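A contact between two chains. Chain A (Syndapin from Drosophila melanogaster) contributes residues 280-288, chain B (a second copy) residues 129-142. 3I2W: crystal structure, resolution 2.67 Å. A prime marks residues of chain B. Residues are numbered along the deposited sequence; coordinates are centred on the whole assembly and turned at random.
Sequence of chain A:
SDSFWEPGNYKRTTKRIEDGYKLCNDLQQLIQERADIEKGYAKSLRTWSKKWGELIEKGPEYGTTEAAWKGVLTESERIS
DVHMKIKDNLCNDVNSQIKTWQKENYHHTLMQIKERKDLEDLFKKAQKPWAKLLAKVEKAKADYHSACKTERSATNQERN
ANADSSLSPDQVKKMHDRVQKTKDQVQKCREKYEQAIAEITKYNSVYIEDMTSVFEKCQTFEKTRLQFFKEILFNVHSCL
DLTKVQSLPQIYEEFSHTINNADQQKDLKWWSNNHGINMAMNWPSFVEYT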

# COMPACT_ATOMS: atom_id res chain seq x y z
N ALA A 280 -31.37 34.56 2.02
CA ALA A 280 -32.53 35.45 1.90
C ALA A 280 -33.77 34.85 2.59
O ALA A 280 -33.86 33.63 2.72
CB ALA A 280 -32.81 35.69 0.45
N MSE A 281 -34.71 35.68 3.03
CA MSE A 281 -36.03 35.18 3.56
C MSE A 281 -37.08 36.03 2.94
O MSE A 281 -36.79 37.18 2.56
CB MSE A 281 -36.16 35.42 5.08
CG MSE A 281 -37.47 35.10 5.67
SE MSE A 281 -37.92 33.38 5.48
CE MSE A 281 -39.03 33.31 6.83
N ASN A 282 -38.31 35.51 2.87
CA ASN A 282 -39.47 36.32 2.58
C ASN A 282 -40.07 36.58 3.88
O ASN A 282 -40.40 35.64 4.56
CB ASN A 282 -40.46 35.51 1.83
CG ASN A 282 -40.06 35.36 0.43
OD1 ASN A 282 -39.40 36.25 -0.13
ND2 ASN A 282 -40.40 34.24 -0.17
N TRP A 283 -40.20 37.83 4.28
CA TRP A 283 -40.93 38.03 5.50
C TRP A 283 -42.44 38.14 5.25
O TRP A 283 -42.90 38.28 4.10
CB TRP A 283 -40.29 39.13 6.33
CG TRP A 283 -38.82 38.86 6.45
CD1 TRP A 283 -37.87 39.17 5.52
CD2 TRP A 283 -38.13 38.17 7.50
NE1 TRP A 283 -36.65 38.74 5.93
CE2 TRP A 283 -36.77 38.14 7.15
CE3 TRP A 283 -38.53 37.59 8.71
CZ2 TRP A 283 -35.78 37.56 7.97
CZ3 TRP A 283 -37.55 36.99 9.53
CH2 TRP A 283 -36.19 37.00 9.15
N PRO A 284 -43.24 37.98 6.32
CA PRO A 284 -44.63 37.82 6.03
C PRO A 284 -45.17 39.14 5.58
O PRO A 284 -44.83 40.18 6.12
CB PRO A 284 -45.22 37.44 7.38
CG PRO A 284 -44.09 36.92 8.14
CD PRO A 284 -42.95 37.74 7.73
N SER A 285 -46.01 39.07 4.57
CA SER A 285 -46.49 40.21 3.81
C SER A 285 -47.99 39.96 3.72
O SER A 285 -48.44 38.81 3.66
CB SER A 285 -45.90 40.08 2.42
OG SER A 285 -45.81 38.66 2.07
N PHE A 286 -48.78 41.02 3.70
CA PHE A 286 -50.20 40.86 3.49
C PHE A 286 -50.47 40.27 2.10
O PHE A 286 -50.18 40.92 1.11
CB PHE A 286 -50.86 42.22 3.64
CG PHE A 286 -52.34 42.18 3.54
CD1 PHE A 286 -53.11 42.14 4.69
CD2 PHE A 286 -52.98 42.19 2.30
CE1 PHE A 286 -54.49 42.10 4.61
CE2 PHE A 286 -54.36 42.16 2.20
CZ PHE A 286 -55.13 42.11 3.36
N VAL A 287 -51.00 39.04 2.01
CA VAL A 287 -51.46 38.55 0.72
C VAL A 287 -52.97 38.65 0.56
O VAL A 287 -53.75 38.19 1.41
CB VAL A 287 -50.93 37.13 0.35
CG1 VAL A 287 -51.34 36.09 1.37
CG2 VAL A 287 -51.41 36.71 -1.03
N GLU A 288 -53.38 39.29 -0.54
CA GLU A 288 -54.78 39.49 -0.89
C GLU A 288 -55.58 38.21 -1.21
O GLU A 288 -55.10 37.07 -1.07
CB GLU A 288 -54.87 40.50 -2.05
CG GLU A 288 -56.20 41.29 -2.13
CD GLU A 288 -56.88 41.50 -0.75
OE1 GLU A 288 -56.71 42.57 -0.14
OE2 GLU A 288 -57.61 40.60 -0.27
N PRO B 129 -41.00 32.50 20.23
CA PRO B 129 -41.75 33.75 20.04
C PRO B 129 -42.22 34.03 18.62
O PRO B 129 -43.41 34.26 18.38
CB PRO B 129 -40.73 34.81 20.42
CG PRO B 129 -40.04 34.21 21.52
CD PRO B 129 -39.87 32.73 21.15
N TRP B 130 -41.29 34.01 17.69
CA TRP B 130 -41.59 34.37 16.33
C TRP B 130 -42.41 33.24 15.67
O TRP B 130 -43.18 33.45 14.75
CB TRP B 130 -40.25 34.56 15.65
CG TRP B 130 -40.30 35.01 14.30
CD1 TRP B 130 -40.27 36.30 13.88
CD2 TRP B 130 -40.29 34.21 13.14
NE1 TRP B 130 -40.29 36.35 12.50
CE2 TRP B 130 -40.29 35.07 12.03
CE3 TRP B 130 -40.28 32.84 12.93
CZ2 TRP B 130 -40.27 34.61 10.72
CZ3 TRP B 130 -40.29 32.37 11.58
CH2 TRP B 130 -40.28 33.25 10.52
N ALA B 131 -42.27 32.03 16.17
CA ALA B 131 -43.09 30.98 15.64
C ALA B 131 -44.54 31.29 15.94
O ALA B 131 -45.36 31.22 15.05
CB ALA B 131 -42.68 29.65 16.23
N LYS B 132 -44.87 31.61 17.19
CA LYS B 132 -46.17 32.17 17.55
C LYS B 132 -46.61 33.26 16.56
O LYS B 132 -47.54 33.05 15.77
CB LYS B 132 -46.12 32.80 18.93
CG LYS B 132 -45.81 31.86 20.10
CD LYS B 132 -46.49 30.48 19.96
CE LYS B 132 -46.17 29.58 21.18
NZ LYS B 132 -46.20 30.45 22.42
N LEU B 133 -45.94 34.40 16.57
CA LEU B 133 -46.37 35.44 15.64
C LEU B 133 -46.58 34.87 14.21
O LEU B 133 -47.50 35.25 13.51
CB LEU B 133 -45.51 36.71 15.73
CG LEU B 133 -45.20 37.12 17.19
CD1 LEU B 133 -44.37 38.34 17.29
CD2 LEU B 133 -46.40 37.33 18.05
N LEU B 134 -45.76 33.94 13.78
CA LEU B 134 -46.01 33.35 12.46
C LEU B 134 -47.35 32.56 12.38
O LEU B 134 -48.05 32.62 11.37
CB LEU B 134 -44.82 32.48 12.04
CG LEU B 134 -44.85 32.02 10.60
CD1 LEU B 134 -44.46 33.12 9.60
CD2 LEU B 134 -43.96 30.85 10.47
N ALA B 135 -47.67 31.84 13.46
CA ALA B 135 -48.88 31.05 13.59
C ALA B 135 -50.11 31.98 13.48
O ALA B 135 -50.96 31.82 12.61
CB ALA B 135 -48.86 30.28 14.92
N LYS B 136 -50.18 32.96 14.37
CA LYS B 136 -51.07 34.06 14.22
C LYS B 136 -51.14 34.55 12.79
O LYS B 136 -52.20 34.51 12.19
CB LYS B 136 -50.68 35.17 15.17
CG LYS B 136 -50.91 34.79 16.63
CD LYS B 136 -50.75 36.04 17.49
CE LYS B 136 -50.44 35.73 18.96
NZ LYS B 136 -51.56 34.96 19.56
N VAL B 137 -50.03 34.96 12.19
CA VAL B 137 -50.20 35.48 10.86
C VAL B 137 -50.92 34.46 10.05
O VAL B 137 -51.78 34.80 9.29
CB VAL B 137 -48.91 35.95 10.20
CG1 VAL B 137 -49.08 36.03 8.70
CG2 VAL B 137 -48.54 37.31 10.70
N GLU B 138 -50.62 33.19 10.24
CA GLU B 138 -51.21 32.17 9.39
C GLU B 138 -52.71 31.89 9.63
O GLU B 138 -53.41 31.65 8.67
CB GLU B 138 -50.37 30.90 9.44
CG GLU B 138 -48.95 31.12 8.90
CD GLU B 138 -48.86 31.32 7.38
OE1 GLU B 138 -48.10 32.23 6.91
OE2 GLU B 138 -49.53 30.56 6.64
N LYS B 139 -53.17 31.95 10.87
CA LYS B 139 -54.62 31.88 11.21
C LYS B 139 -55.33 33.09 10.61
O LYS B 139 -56.18 32.95 9.74
CB LYS B 139 -54.89 31.84 12.72
CG LYS B 139 -55.19 30.47 13.30
CD LYS B 139 -56.63 29.95 13.05
CE LYS B 139 -57.72 30.62 13.95
NZ LYS B 139 -57.20 31.56 14.99
N ALA B 140 -54.97 34.28 11.09
CA ALA B 140 -55.39 35.50 10.49
C ALA B 140 -55.43 35.45 8.96
O ALA B 140 -56.39 35.92 8.37
CB ALA B 140 -54.51 36.61 10.96
N LYS B 141 -54.43 34.91 8.30
CA LYS B 141 -54.51 34.88 6.86
C LYS B 141 -55.61 33.89 6.35
O LYS B 141 -56.36 34.16 5.40
CB LYS B 141 -53.13 34.64 6.23
CG LYS B 141 -53.14 33.74 5.01
CD LYS B 141 -52.12 34.15 3.97
CE LYS B 141 -51.57 32.93 3.18
NZ LYS B 141 -50.69 32.04 4.05
N ALA B 142 -55.70 32.74 7.01
CA ALA B 142 -56.69 31.76 6.64
C ALA B 142 -58.08 32.29 7.04
O ALA B 142 -59.01 32.28 6.22
CB ALA B 142 -56.38 30.38 7.30

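What kind of contact is this? It is a small apolar one, in which an extended segment of chain A lies along one side of a helix of chain B and together they bury 280 Å², both sides summed. No hydrogen bond or salt bridge crosses between the stretches. From Leu133′ onward the backbone N atoms bond back to the turn before, as Leu134′ N does to Trp130′ O at 2.8 Å and Lys141′ N to Val137′ O at 2.8 Å; the contacts with chain A are made by side chains. Trp130′, Leu134′, Val137′ and Lys141′ follow one another at intervals of three or four residues, the spacing that places side chains along one side of a helix.

How do the aromatic residues meet? Trp130′ gives up more area to the other stretch than any other residue here, 61 Å², and its CA-to-CB bond points toward chain A. Its chi1 is t and its six-membered ring extends to two partners. The CA-to-CB bond of Met281, a selenomethionine, points toward the helix, and its long, flexible t, p, t chain carries an apolar methyl to the edge of this ring, near its plane, with Met281 CE 3.9 Å from Trp130′ CH2. The CA-to-CB bond of Trp283 points sideways, but with chi1 m and chi2 at 82° its indole comes nearer at its end, bringing Trp283 CZ3 to 3.8 Å from Trp130′ CZ2. The two indoles meet obliquely, through carbon atoms of their six-membered rings. Trp130′ NE1 is hydrogen-bonded elsewhere in the structure, so its polar group is satisfied while the carbon part of the ring packs against chain A.

What fills the middle of the contact? Pro284, covered over 57 Å², has its CA-to-CB bond toward the helix and sits across from Val137′, with Pro284 CA 7.7 Å from Val137′ CA. Its compact ring touches two aliphatic side chains: Pro284 CG lies 4.1 Å from Leu134′ CD1, and Pro284 CB lies 4.3 Å from Val137′ CG1. The CA-to-CB bond of Leu134′ points sideways relative to chain A, yet its t, p rotamer brings its end nearer to the proline. Val137′, buried in the assembly, has its CA-to-CB bond toward chain A, and its short branched side chain offers a methyl group without needing to reach far. These distances are those of loose van der Waals packing between nonpolar groups.

How does a lysine take part in an apolar contact? Lys141′ uses its methylene chain: Lys141′ CD lies 3.3 Å from Val287 CG1, a very close approach for two carbons. The chain runs through three off-rotamer angles before chi4 settles at m. The charged end has a partner within the helix, because Lys141′ NZ forms a salt bridge with Glu138′ OE2 at 3.2 Å. Val287 is exposed and its CA-to-CB bond points sideways, but chi1 p sets a small apolar methyl against the lysine's methylenes, and 38 Å² of the residue is covered by the helix. Between Pro284 and Val287, the CA-to-CB bonds of Ser285 and Phe286 point away, and neither residue makes contact with the helix.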